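Transcriptional regulator AcuR (PDB 3BRU) is a TetR-family, DNA-binding repressor of its own operon that probably binds two operator sequences in the promoter. Local coordinates at residues A103-L108 / Q161-A166; H42-G47 / F124-L129; Q33-A38 / D54-A59; I187-A192 / D203-F208. All blocks are in the same frame, centred on the assembly; numbering follows the deposited sequence.

How the interactions relate
Interactions 1, 3 and 4 are buried helix-to-helix contacts, whereas interaction 2 is partly buried and sets a helix end against an irregular loop. Interaction 3 lies wholly in the DNA-binding domain and interactions 1 and 4 in the C-terminal domain, while interaction 2 joins the two. It shares helix 31-45 with interaction 3, and a probable hydrogen bond between His42 and Glu55 ties them directly. Chemistry follows place: interactions 3 and 4 are apolar, interaction 1 adds a salt bridge beside its apolar centre, and interaction 2 adds backbone, charge and water contacts to a small apolar patch. Interactions 2 and 4 also reach the second subunit, and interactions 1 and 3 lie about 38 Å apart between centres.

Interaction 1 (A103-L108 / Q161-A166); sequences APLARL and QLFREA
The guanidinium of Arg107 meets Glu165 at its edge, where NH1 gives OE1 a weak, bent hydrogen bond (3.1 Å, 126° at the hydrogen) that forms part of a salt bridge. The backbone N of Pro104 lies over one guanidinium face, offset toward the rim. The carboxylate plane is turned 75° from that of the guanidinium, and the NH2 of Arg107 binds the carbonyl of Leu102. A second flat group, the ring of Phe163, is also met at its edge: CD2 of Leu108 comes within 3.9 Å of CE1, and CD2 of Leu105 lies at the same edge.

Between these groups CB and CG of Pro104 sit against the backbone at Glu165 and Ala166, with CB 3.8 Å from CB of Ala166. Both branches of Leu162 lie near the carbonyl O of Pro104, CD1 at 3.6 Å, and CD2 also reaches CB of Leu108.

The segment axes run 144° apart at 9.3 Å. Pro104 and Leu162 carry most of the contact, with Ala166 beside them and the salt bridge at one flank. It is roughly antiparallel helix packing within the all-helical C-terminal domain of a TetR-family regulator, formed at the first turn of helix 104-120.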
loop_
_atom_site.group_PDB
_atom_site.type_symbol
_atom_site.label_atom_id
_atom_site.label_comp_id
_atom_site.label_asym_id
_atom_site.label_seq_id
_atom_site.Cartn_x
_atom_site.Cartn_y
_atom_site.Cartn_z
ATOM N N ALA A 103 -18.209 4.831 22.638
ATOM C CA ALA A 103 -16.918 4.794 23.328
ATOM C C ALA A 103 -15.832 5.014 22.286
ATOM O O ALA A 103 -16.033 4.713 21.089
ATOM C CB ALA A 103 -16.737 3.467 24.029
ATOM N N PRO A 104 -14.691 5.577 22.702
ATOM C CA PRO A 104 -13.622 5.744 21.710
ATOM C C PRO A 104 -13.330 4.550 20.763
ATOM O O PRO A 104 -13.282 4.735 19.546
ATOM C CB PRO A 104 -12.413 6.130 22.561
ATOM C CG PRO A 104 -13.016 6.893 23.679
ATOM C CD PRO A 104 -14.320 6.155 24.011
ATOM N N LEU A 105 -13.164 3.339 21.278
ATOM C CA LEU A 105 -12.794 2.242 20.374
ATOM C C LEU A 105 -13.918 1.824 19.459
ATOM O O LEU A 105 -13.667 1.408 18.342
ATOM C CB LEU A 105 -12.235 1.056 21.135
ATOM C CG LEU A 105 -10.866 1.335 21.792
ATOM C CD1 LEU A 105 -10.482 0.138 22.615
ATOM C CD2 LEU A 105 -9.732 1.726 20.785
ATOM N N ALA A 106 -15.160 1.955 19.933
ATOM C CA ALA A 106 -16.313 1.744 19.067
ATOM C C ALA A 106 -16.428 2.732 17.905
ATOM O O ALA A 106 -16.942 2.353 16.851
ATOM C CB ALA A 106 -17.629 1.654 19.864
ATOM N N ARG A 107 -15.966 3.976 18.088
ATOM C CA ARG A 107 -15.868 4.941 16.991
ATOM C C ARG A 107 -14.863 4.511 15.921
ATOM O O ARG A 107 -15.041 4.817 14.742
ATOM C CB ARG A 107 -15.436 6.318 17.478
ATOM C CG ARG A 107 -16.388 6.987 18.397
ATOM C CD ARG A 107 -15.684 8.109 19.050
ATOM N NE ARG A 107 -16.391 8.463 20.255
ATOM C CZ ARG A 107 -15.936 9.326 21.160
ATOM N NH1 ARG A 107 -14.766 9.926 20.978
ATOM N NH2 ARG A 107 -16.661 9.599 22.244
ATOM N N LEU A 108 -13.794 3.847 16.341
ATOM C CA LEU A 108 -12.807 3.355 15.389
ATOM C C LEU A 108 -13.379 2.184 14.574
ATOM O O LEU A 108 -13.157 2.098 13.393
ATOM C CB LEU A 108 -11.483 2.992 16.087
ATOM C CG LEU A 108 -10.380 2.519 15.112
ATOM C CD1 LEU A 108 -9.900 3.644 14.178
ATOM C CD2 LEU A 108 -9.184 1.833 15.828
ATOM N N GLN A 161 -5.574 11.202 19.004
ATOM C CA GLN A 161 -6.474 11.887 19.937
ATOM C C GLN A 161 -7.584 10.918 20.385
ATOM O O GLN A 161 -7.887 10.838 21.562
ATOM C CB GLN A 161 -7.036 13.147 19.313
ATOM C CG GLN A 161 -7.917 13.973 20.235
ATOM C CD GLN A 161 -8.879 14.885 19.450
ATOM O OE1 GLN A 161 -8.763 15.037 18.215
ATOM N NE2 GLN A 161 -9.838 15.490 20.161
ATOM N N LEU A 162 -8.124 10.139 19.441
ATOM C CA LEU A 162 -9.072 9.071 19.741
ATOM C C LEU A 162 -8.495 8.090 20.758
ATOM O O LEU A 162 -9.159 7.771 21.766
ATOM C CB LEU A 162 -9.459 8.327 18.464
ATOM C CG LEU A 162 -10.614 7.330 18.565
ATOM C CD1 LEU A 162 -11.752 7.958 19.357
ATOM C CD2 LEU A 162 -11.132 6.937 17.176
ATOM N N PHE A 163 -7.263 7.630 20.481
ATOM C CA PHE A 163 -6.532 6.743 21.381
ATOM C C PHE A 163 -6.248 7.366 22.762
ATOM O O PHE A 163 -6.292 6.648 23.749
ATOM C CB PHE A 163 -5.233 6.181 20.755
ATOM C CG PHE A 163 -5.455 5.278 19.560
ATOM C CD1 PHE A 163 -6.576 4.449 19.472
ATOM C CD2 PHE A 163 -4.523 5.227 18.521
ATOM C CE1 PHE A 163 -6.774 3.611 18.337
ATOM C CE2 PHE A 163 -4.708 4.385 17.413
ATOM C CZ PHE A 163 -5.839 3.579 17.315
ATOM N N ARG A 164 -5.932 8.663 22.844
ATOM C CA ARG A 164 -5.790 9.317 24.157
ATOM C C ARG A 164 -7.090 9.297 24.946
ATOM O O ARG A 164 -7.073 9.109 26.151
ATOM C CB ARG A 164 -5.281 10.749 24.046
ATOM C CG ARG A 164 -3.797 10.834 23.930
ATOM C CD ARG A 164 -3.265 12.266 24.096
ATOM N NE ARG A 164 -3.750 13.115 23.007
ATOM C CZ ARG A 164 -3.210 13.185 21.791
ATOM N NH1 ARG A 164 -2.103 12.476 21.500
ATOM N NH2 ARG A 164 -3.791 13.971 20.878
ATOM N N GLU A 165 -8.219 9.485 24.273
ATOM C CA GLU A 165 -9.516 9.345 24.931
ATOM C C GLU A 165 -9.836 7.905 25.332
ATOM O O GLU A 165 -10.474 7.681 26.362
ATOM C CB GLU A 165 -10.618 9.903 24.052
ATOM C CG GLU A 165 -10.424 11.364 23.754
ATOM C CD GLU A 165 -11.269 11.856 22.576
ATOM O OE1 GLU A 165 -12.132 11.076 22.076
ATOM O OE2 GLU A 165 -11.073 13.032 22.154
ATOM N N ALA A 166 -9.407 6.930 24.519
ATOM C CA ALA A 166 -9.509 5.515 24.892
ATOM C C ALA A 166 -8.681 5.202 26.141
ATOM O O ALA A 166 -9.116 4.396 26.954
ATOM C CB ALA A 166 -9.136 4.597 23.745
#

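Interaction 2 (H42-G47 / F124-L129); sequences HLTEKG and FRRGCL
Glu45 and Arg125 lie side by side and point the same way, their carboxylate and guanidinium planes only 26° apart, yet OE2 of Glu45 stays 4.2 Å from NE of Arg125, beyond a salt bridge. A water fills in, donating to OE1 of Glu45 and accepting a weak bond from NE of Arg125 at the guanidinium edge. Arg126 comes to the same carboxylate obliquely, its plane turned 55° from it. NE of Arg126 and OE1 of Glu45 form a long salt bridge of 3.8 Å. One acidic group thus faces two arginines, which would be expected to favour its charged form.

Arg126 is extended from CG to NE and lays its CD 3.6 Å from OG1 of Thr44. That hydroxyl is engaged by the carbonyls of Leu40 and Glu41 in its own helix. OG1 lies between the backbone N and the carbonyl carbon, and CG2, anti to the carbonyl carbon, meets CB of Leu129 (3.9 Å), the two side chains crossing at about a right angle. Farther along, CD1 of Leu129 reaches CB of Leu43 at 3.5 Å.

The direct hydrogen bond between the segments is a backbone one: N of Gly127 donates to O of Thr44 (3.0 Å), nearly straight at 173°, from above the carbonyl plane. Another water donates to the carbonyls of Glu45 and Arg125.

Here the C-terminal end of helix 31-45, in the DNA-binding domain, rests on the loop before helix 129-135 and that helix's first residue, Leu129. Lys46 packs on Ala139 of the second subunit. Helix 74-97 covers the apolar end through Leu81 and Tyr85, and Asn132 of helix 129-135 binds the carbonyl of Leu43.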
loop_
_atom_site.group_PDB
_atom_site.type_symbol
_atom_site.label_atom_id
_atom_site.label_comp_id
_atom_site.label_asym_id
_atom_site.label_seq_id
_atom_site.Cartn_x
_atom_site.Cartn_y
_atom_site.Cartn_z
ATOM N N HIS A 42 -11.496 8.030 -11.185
ATOM C CA HIS A 42 -10.498 7.382 -12.028
ATOM C C HIS A 42 -9.209 7.114 -11.280
ATOM O O HIS A 42 -8.615 6.071 -11.463
ATOM C CB HIS A 42 -10.203 8.204 -13.287
ATOM C CG HIS A 42 -11.255 8.095 -14.342
ATOM N ND1 HIS A 42 -11.037 7.464 -15.550
ATOM C CD2 HIS A 42 -12.544 8.508 -14.360
ATOM C CE1 HIS A 42 -12.144 7.502 -16.270
ATOM N NE2 HIS A 42 -13.069 8.149 -15.578
ATOM N N LEU A 43 -8.785 8.042 -10.425
ATOM C CA LEU A 43 -7.575 7.826 -9.608
ATOM C C LEU A 43 -7.702 6.939 -8.370
ATOM O O LEU A 43 -6.671 6.433 -7.857
ATOM C CB LEU A 43 -6.968 9.144 -9.169
ATOM C CG LEU A 43 -6.022 9.824 -10.146
ATOM C CD1 LEU A 43 -6.736 10.184 -11.451
ATOM C CD2 LEU A 43 -5.477 11.076 -9.438
ATOM N N THR A 44 -8.927 6.758 -7.877
ATOM C CA THR A 44 -9.179 5.759 -6.818
ATOM C C THR A 44 -9.281 4.336 -7.425
ATOM O O THR A 44 -9.060 3.345 -6.748
ATOM C CB THR A 44 -10.441 6.105 -5.959
ATOM O OG1 THR A 44 -11.598 6.157 -6.791
ATOM C CG2 THR A 44 -10.278 7.475 -5.285
ATOM N N GLU A 45 -9.605 4.257 -8.709
ATOM C CA GLU A 45 -9.781 2.988 -9.384
ATOM C C GLU A 45 -8.474 2.542 -10.043
ATOM O O GLU A 45 -8.088 1.371 -9.956
ATOM C CB GLU A 45 -10.910 3.104 -10.407
ATOM C CG GLU A 45 -11.197 1.812 -11.141
ATOM C CD GLU A 45 -12.668 1.628 -11.519
ATOM O OE1 GLU A 45 -13.467 2.624 -11.408
ATOM O OE2 GLU A 45 -13.016 0.473 -11.929
ATOM N N LYS A 46 -7.799 3.475 -10.708
ATOM C CA LYS A 46 -6.525 3.208 -11.383
ATOM C C LYS A 46 -5.427 3.930 -10.594
ATOM O O LYS A 46 -5.117 3.548 -9.475
ATOM C CB LYS A 46 -6.572 3.624 -12.854
ATOM C CG LYS A 46 -7.683 2.945 -13.582
ATOM C CD LYS A 46 -7.391 2.700 -15.036
ATOM C CE LYS A 46 -7.854 3.862 -15.898
ATOM N NZ LYS A 46 -7.403 3.650 -17.299
ATOM N N GLY A 47 -4.862 4.977 -11.136
ATOM C CA GLY A 47 -3.974 5.812 -10.368
ATOM C C GLY A 47 -3.609 6.958 -11.279
ATOM O O GLY A 47 -4.104 7.046 -12.418
ATOM N N PHE A 124 -15.369 -3.195 -4.447
ATOM C CA PHE A 124 -13.946 -3.138 -4.011
ATOM C C PHE A 124 -12.959 -2.766 -5.109
ATOM O O PHE A 124 -11.780 -3.036 -4.974
ATOM C CB PHE A 124 -13.509 -4.412 -3.268
ATOM C CG PHE A 124 -14.341 -4.674 -2.047
ATOM C CD1 PHE A 124 -14.000 -4.101 -0.826
ATOM C CD2 PHE A 124 -15.512 -5.414 -2.138
ATOM C CE1 PHE A 124 -14.810 -4.273 0.291
ATOM C CE2 PHE A 124 -16.325 -5.597 -1.026
ATOM C CZ PHE A 124 -15.957 -5.015 0.193
ATOM N N ARG A 125 -13.437 -2.126 -6.174
ATOM C CA ARG A 125 -12.598 -1.672 -7.278
ATOM C C ARG A 125 -11.952 -0.303 -6.986
ATOM O O ARG A 125 -11.017 0.103 -7.664
ATOM C CB ARG A 125 -13.428 -1.603 -8.563
ATOM C CG ARG A 125 -13.785 -2.977 -9.142
ATOM C CD ARG A 125 -14.587 -2.856 -10.448
ATOM N NE ARG A 125 -15.833 -2.090 -10.230
ATOM C CZ ARG A 125 -17.061 -2.593 -10.026
ATOM N NH1 ARG A 125 -17.303 -3.912 -10.026
ATOM N NH2 ARG A 125 -18.067 -1.748 -9.818
ATOM N N ARG A 126 -12.448 0.397 -5.965
ATOM C CA ARG A 126 -11.955 1.719 -5.640
ATOM C C ARG A 126 -11.368 1.772 -4.247
ATOM O O ARG A 126 -12.012 1.396 -3.242
ATOM C CB ARG A 126 -13.066 2.753 -5.757
ATOM C CG ARG A 126 -13.560 2.995 -7.176
ATOM C CD ARG A 126 -14.600 4.129 -7.181
ATOM N NE ARG A 126 -15.270 4.135 -8.473
ATOM C CZ ARG A 126 -16.433 4.735 -8.701
ATOM N NH1 ARG A 126 -17.046 5.386 -7.718
ATOM N NH2 ARG A 126 -16.984 4.674 -9.908
ATOM N N GLY A 127 -10.138 2.263 -4.185
ATOM C CA GLY A 127 -9.420 2.317 -2.933
ATOM C C GLY A 127 -9.258 3.722 -2.419
ATOM O O GLY A 127 -10.078 4.618 -2.690
ATOM N N CYS A 128 -8.177 3.911 -1.668
ATOM C CA CYS A 128 -7.856 5.195 -1.113
ATOM C C CYS A 128 -7.041 5.972 -2.154
ATOM O O CYS A 128 -6.067 5.457 -2.697
ATOM C CB CYS A 128 -7.079 5.019 0.187
ATOM S SG CYS A 128 -6.746 6.602 0.945
ATOM N N LEU A 129 -7.446 7.204 -2.430
ATOM C CA LEU A 129 -6.684 8.077 -3.325
ATOM C C LEU A 129 -5.252 8.306 -2.821
ATOM O O LEU A 129 -4.297 8.296 -3.591
ATOM C CB LEU A 129 -7.389 9.433 -3.499
ATOM C CG LEU A 129 -6.563 10.399 -4.338
ATOM C CD1 LEU A 129 -6.657 9.976 -5.777
ATOM C CD2 LEU A 129 -7.009 11.818 -4.188
HETATM O O HOH W 1 -9.172 -1.448 -9.105
HETATM O O HOH W 2 -16.059 1.336 -10.029
#

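Interaction 3 (Q33-A38 / D54-A59); sequences QSLIRA and DEILKA
Segment 54-59 of helix 53-60 belongs to the predicted helix-turn-helix of this TetR-family repressor, and the contact packs it against segment 33-38 of the preceding helix in the DNA-binding domain. The two axes approach to 8.9 Å with their directions 120° apart, a steep crossing that confines the touching to a few apolar groups.

Ala38 sits at the centre. Its CB points to the other helix and meets CB of Ala59 at 4.1 Å and the carbonyl O of Ile56 at 3.9 Å, so two small side chains let the backbones come together. The two branches of Ile56 go to different residues: CD1 reaches the carbonyl O of Ala38 (3.7 Å), while CG2, anti to the backbone N, faces CD2 of Leu35. That one methyl of Leu35 serves two partners, lying 4.0 Å from CG2 of Ile56 and equally far from CD2 of Leu57. Apolar groups carry the contact, packing on each other and on backbone carbonyls.

Around it, Phe67 of helix 64-70 touches both Leu35 and Leu57, bringing the second helix of the motif to the same apolar cluster. Ala60, at the end of helix 53-60, packs on Leu35 and Ala38, and helix 74-97 adds Phe77 against Ile56.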
loop_
_atom_site.group_PDB
_atom_site.type_symbol
_atom_site.label_atom_id
_atom_site.label_comp_id
_atom_site.label_asym_id
_atom_site.label_seq_id
_atom_site.Cartn_x
_atom_site.Cartn_y
_atom_site.Cartn_z
ATOM N N GLN A 33 -17.205 20.652 -10.674
ATOM C CA GLN A 33 -17.539 19.411 -9.980
ATOM C C GLN A 33 -17.380 18.176 -10.844
ATOM O O GLN A 33 -16.986 17.156 -10.319
ATOM C CB GLN A 33 -18.833 19.402 -9.145
ATOM C CG GLN A 33 -20.177 19.023 -9.752
ATOM C CD GLN A 33 -20.419 17.574 -10.200
ATOM O OE1 GLN A 33 -21.152 17.380 -11.150
ATOM N NE2 GLN A 33 -19.860 16.584 -9.528
ATOM N N SER A 34 -17.680 18.265 -12.138
ATOM C CA SER A 34 -17.599 17.116 -13.024
ATOM C C SER A 34 -16.152 16.656 -13.121
ATOM O O SER A 34 -15.888 15.449 -13.132
ATOM C CB SER A 34 -18.085 17.439 -14.437
ATOM O OG SER A 34 -19.416 17.858 -14.406
ATOM N N LEU A 35 -15.233 17.621 -13.229
ATOM C CA LEU A 35 -13.793 17.361 -13.341
ATOM C C LEU A 35 -13.290 16.670 -12.079
ATOM O O LEU A 35 -12.676 15.603 -12.169
ATOM C CB LEU A 35 -13.021 18.639 -13.630
ATOM C CG LEU A 35 -13.196 19.149 -15.066
ATOM C CD1 LEU A 35 -12.524 20.520 -15.263
ATOM C CD2 LEU A 35 -12.758 18.137 -16.163
ATOM N N ILE A 36 -13.615 17.233 -10.913
ATOM C CA ILE A 36 -13.208 16.647 -9.645
ATOM C C ILE A 36 -13.763 15.221 -9.472
ATOM O O ILE A 36 -13.003 14.289 -9.123
ATOM C CB ILE A 36 -13.627 17.544 -8.500
ATOM C CG1 ILE A 36 -12.883 18.892 -8.587
ATOM C CG2 ILE A 36 -13.469 16.822 -7.134
ATOM C CD1 ILE A 36 -11.390 18.867 -8.200
ATOM N N ARG A 37 -15.069 15.061 -9.729
ATOM C CA ARG A 37 -15.738 13.764 -9.706
ATOM C C ARG A 37 -15.012 12.709 -10.552
ATOM O O ARG A 37 -14.662 11.619 -10.049
ATOM C CB ARG A 37 -17.166 13.879 -10.218
ATOM C CG ARG A 37 -17.842 12.503 -10.374
ATOM C CD ARG A 37 -18.678 12.121 -9.153
ATOM N NE ARG A 37 -18.041 12.418 -7.862
ATOM C CZ ARG A 37 -17.600 11.498 -6.996
ATOM N NH1 ARG A 37 -17.727 10.203 -7.281
ATOM N NH2 ARG A 37 -17.052 11.869 -5.834
ATOM N N ALA A 38 -14.815 13.019 -11.834
ATOM C CA ALA A 38 -14.151 12.132 -12.733
ATOM C C ALA A 38 -12.725 11.873 -12.259
ATOM O O ALA A 38 -12.219 10.787 -12.425
ATOM C CB ALA A 38 -14.154 12.726 -14.146
ATOM N N ASP A 54 -7.244 13.496 -21.321
ATOM C CA ASP A 54 -8.322 13.213 -22.256
ATOM C C ASP A 54 -9.341 12.242 -21.695
ATOM O O ASP A 54 -10.528 12.412 -21.917
ATOM C CB ASP A 54 -7.805 12.656 -23.575
ATOM C CG ASP A 54 -7.077 13.686 -24.407
ATOM O OD1 ASP A 54 -7.208 14.914 -24.145
ATOM O OD2 ASP A 54 -6.360 13.251 -25.356
ATOM N N GLU A 55 -8.885 11.220 -20.990
ATOM C CA GLU A 55 -9.802 10.273 -20.334
ATOM C C GLU A 55 -10.701 10.977 -19.293
ATOM O O GLU A 55 -11.890 10.734 -19.242
ATOM C CB GLU A 55 -9.005 9.098 -19.736
ATOM C CG GLU A 55 -9.740 8.211 -18.723
ATOM C CD GLU A 55 -8.884 7.004 -18.209
ATOM O OE1 GLU A 55 -7.855 6.630 -18.854
ATOM O OE2 GLU A 55 -9.270 6.401 -17.162
ATOM N N ILE A 56 -10.115 11.859 -18.486
ATOM C CA ILE A 56 -10.873 12.693 -17.529
ATOM C C ILE A 56 -11.931 13.543 -18.243
ATOM O O ILE A 56 -13.084 13.582 -17.794
ATOM C CB ILE A 56 -9.946 13.633 -16.665
ATOM C CG1 ILE A 56 -9.013 12.824 -15.741
ATOM C CG2 ILE A 56 -10.740 14.714 -15.898
ATOM C CD1 ILE A 56 -9.679 11.733 -14.962
ATOM N N LEU A 57 -11.553 14.217 -19.331
ATOM C CA LEU A 57 -12.477 15.081 -20.055
ATOM C C LEU A 57 -13.670 14.286 -20.601
ATOM O O LEU A 57 -14.826 14.746 -20.529
ATOM C CB LEU A 57 -11.761 15.793 -21.218
ATOM C CG LEU A 57 -10.630 16.753 -20.864
ATOM C CD1 LEU A 57 -10.119 17.471 -22.136
ATOM C CD2 LEU A 57 -11.058 17.720 -19.767
ATOM N N LYS A 58 -13.364 13.120 -21.182
ATOM C CA LYS A 58 -14.360 12.238 -21.751
ATOM C C LYS A 58 -15.336 11.713 -20.681
ATOM O O LYS A 58 -16.523 11.636 -20.909
ATOM C CB LYS A 58 -13.677 11.092 -22.509
ATOM C CG LYS A 58 -14.634 10.138 -23.234
ATOM C CD LYS A 58 -13.873 8.997 -23.939
ATOM C CE LYS A 58 -14.837 7.923 -24.449
ATOM N NZ LYS A 58 -14.343 7.267 -25.713
ATOM N N ALA A 59 -14.838 11.359 -19.510
ATOM C CA ALA A 59 -15.714 10.971 -18.417
ATOM C C ALA A 59 -16.531 12.158 -17.844
ATOM O O ALA A 59 -17.717 12.014 -17.569
ATOM C CB ALA A 59 -14.892 10.255 -17.321
#

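Interaction 4 (I187-A192 / D203-F208); sequences IGWEGA and DPLHSF
Phe208 reaches across to Gly188 and Trp189, its CG anti to the backbone N (chi1 164°). One face of its ring lies over the backbone of helix 178-199, with C of Gly188 and N of Trp189 each 3.7 Å above the plane and offset toward the rim. The ring atom CE1 comes to 3.6 Å from CA of Gly188. Having no side chain, Gly188 lets the ring lie directly on the backbone.

Trp189 also holds CG anti to its backbone N (chi1 -179°); the indole edge meets the phenyl ring. The two side chains cross at about a right angle, and CD2 of Phe208 sits at the indole edge, near its plane, 3.8 Å from CE3 of Trp189. Leu205 enters beside them: its CD2 lies 3.9 Å from CZ3 of Trp189 and 3.8 Å from the carbonyl O of Ala192. Ala192 itself turns CB between the carbonyl O of Pro204 and CB of Phe208, the latter at 3.7 Å.

The segment axes are 9.2 Å apart and 157° from parallel, so the helices run nearly antiparallel. Phe111 and Phe185 extend the aromatic cluster round Trp189. Ile187 of the second subunit packs on Ala192, and Glu183 of the second subunit on Pro204 and Ser207, placing the contact at the dimer interface. Every touching residue is buried and the meeting groups are methyls, rings and helix backbone. The join probably rests on close fit and burial of apolar surface, with Gly188 giving the Phe208 ring room.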
loop_
_atom_site.group_PDB
_atom_site.type_symbol
_atom_site.label_atom_id
_atom_site.label_comp_id
_atom_site.label_asym_id
_atom_site.label_seq_id
_atom_site.Cartn_x
_atom_site.Cartn_y
_atom_site.Cartn_z
ATOM N N ILE A 187 -0.697 2.903 8.719
ATOM C CA ILE A 187 0.189 2.024 7.924
ATOM C C ILE A 187 -0.585 0.735 7.538
ATOM O O ILE A 187 -0.650 0.358 6.374
ATOM C CB ILE A 187 1.494 1.605 8.694
ATOM C CG1 ILE A 187 2.484 2.768 8.883
ATOM C CG2 ILE A 187 2.138 0.356 8.042
ATOM C CD1 ILE A 187 3.644 2.450 9.847
ATOM N N GLY A 188 -1.177 0.076 8.521
ATOM C CA GLY A 188 -1.832 -1.203 8.281
ATOM C C GLY A 188 -3.117 -1.113 7.494
ATOM O O GLY A 188 -3.380 -1.956 6.613
ATOM N N TRP A 189 -3.911 -0.083 7.791
ATOM C CA TRP A 189 -5.194 0.144 7.083
ATOM C C TRP A 189 -5.060 0.453 5.595
ATOM O O TRP A 189 -5.828 0.005 4.799
ATOM C CB TRP A 189 -5.972 1.238 7.794
ATOM C CG TRP A 189 -7.283 1.545 7.218
ATOM C CD1 TRP A 189 -7.641 2.698 6.603
ATOM C CD2 TRP A 189 -8.432 0.697 7.199
ATOM N NE1 TRP A 189 -8.961 2.637 6.204
ATOM C CE2 TRP A 189 -9.467 1.412 6.552
ATOM C CE3 TRP A 189 -8.685 -0.615 7.636
ATOM C CZ2 TRP A 189 -10.755 0.869 6.355
ATOM C CZ3 TRP A 189 -9.966 -1.156 7.439
ATOM C CH2 TRP A 189 -10.980 -0.410 6.801
ATOM N N GLU A 190 -4.062 1.235 5.226
ATOM C CA GLU A 190 -3.768 1.464 3.810
ATOM C C GLU A 190 -3.336 0.174 3.079
ATOM O O GLU A 190 -3.635 0.002 1.881
ATOM C CB GLU A 190 -2.708 2.567 3.643
ATOM C CG GLU A 190 -3.199 3.982 3.910
ATOM C CD GLU A 190 -4.251 4.492 2.893
ATOM O OE1 GLU A 190 -4.341 3.971 1.742
ATOM O OE2 GLU A 190 -5.012 5.420 3.253
ATOM N N GLY A 191 -2.646 -0.722 3.794
ATOM C CA GLY A 191 -2.196 -1.987 3.224
ATOM C C GLY A 191 -3.329 -2.979 3.119
ATOM O O GLY A 191 -3.346 -3.822 2.206
ATOM N N ALA A 192 -4.269 -2.914 4.077
ATOM C CA ALA A 192 -5.520 -3.696 4.018
ATOM C C ALA A 192 -6.395 -3.262 2.813
ATOM O O ALA A 192 -6.918 -4.099 2.086
ATOM C CB ALA A 192 -6.282 -3.595 5.334
ATOM N N ASP A 203 -12.176 -9.368 2.916
ATOM C CA ASP A 203 -11.425 -10.238 3.823
ATOM C C ASP A 203 -10.160 -9.630 4.438
ATOM O O ASP A 203 -9.953 -9.808 5.631
ATOM C CB ASP A 203 -11.083 -11.561 3.138
ATOM C CG ASP A 203 -12.311 -12.217 2.502
ATOM O OD1 ASP A 203 -13.193 -11.475 1.988
ATOM O OD2 ASP A 203 -12.384 -13.480 2.509
ATOM N N PRO A 204 -9.299 -8.959 3.622
ATOM C CA PRO A 204 -8.098 -8.333 4.206
ATOM C C PRO A 204 -8.408 -7.218 5.200
ATOM O O PRO A 204 -7.596 -6.969 6.098
ATOM C CB PRO A 204 -7.358 -7.775 2.984
ATOM C CG PRO A 204 -7.911 -8.536 1.818
ATOM C CD PRO A 204 -9.339 -8.767 2.154
ATOM N N LEU A 205 -9.562 -6.561 5.038
ATOM C CA LEU A 205 -10.013 -5.579 5.974
ATOM C C LEU A 205 -10.308 -6.227 7.309
ATOM O O LEU A 205 -9.887 -5.696 8.342
ATOM C CB LEU A 205 -11.269 -4.855 5.454
ATOM C CG LEU A 205 -11.148 -4.159 4.097
ATOM C CD1 LEU A 205 -12.479 -3.467 3.750
ATOM C CD2 LEU A 205 -9.971 -3.172 4.098
ATOM N N HIS A 206 -11.020 -7.363 7.296
ATOM C CA HIS A 206 -11.444 -8.009 8.526
ATOM C C HIS A 206 -10.228 -8.604 9.220
ATOM O O HIS A 206 -10.084 -8.566 10.452
ATOM C CB HIS A 206 -12.460 -9.126 8.255
ATOM C CG HIS A 206 -13.686 -8.687 7.506
ATOM N ND1 HIS A 206 -14.456 -9.565 6.765
ATOM C CD2 HIS A 206 -14.285 -7.477 7.392
ATOM C CE1 HIS A 206 -15.482 -8.917 6.242
ATOM N NE2 HIS A 206 -15.386 -7.646 6.587
ATOM N N SER A 207 -9.350 -9.158 8.407
ATOM C CA SER A 207 -8.123 -9.774 8.874
ATOM C C SER A 207 -7.232 -8.754 9.575
ATOM O O SER A 207 -6.748 -9.005 10.679
ATOM C CB SER A 207 -7.377 -10.390 7.706
ATOM O OG SER A 207 -6.372 -11.202 8.239
ATOM N N PHE A 208 -7.036 -7.605 8.942
ATOM C CA PHE A 208 -6.294 -6.520 9.576
ATOM C C PHE A 208 -6.897 -6.039 10.932
ATOM O O PHE A 208 -6.180 -5.914 11.917
ATOM C CB PHE A 208 -6.073 -5.325 8.629
ATOM C CG PHE A 208 -5.662 -4.074 9.365
ATOM C CD1 PHE A 208 -4.382 -3.973 9.929
ATOM C CD2 PHE A 208 -6.583 -3.046 9.581
ATOM C CE1 PHE A 208 -4.006 -2.860 10.660
ATOM C CE2 PHE A 208 -6.212 -1.910 10.326
ATOM C CZ PHE A 208 -4.906 -1.816 10.854
#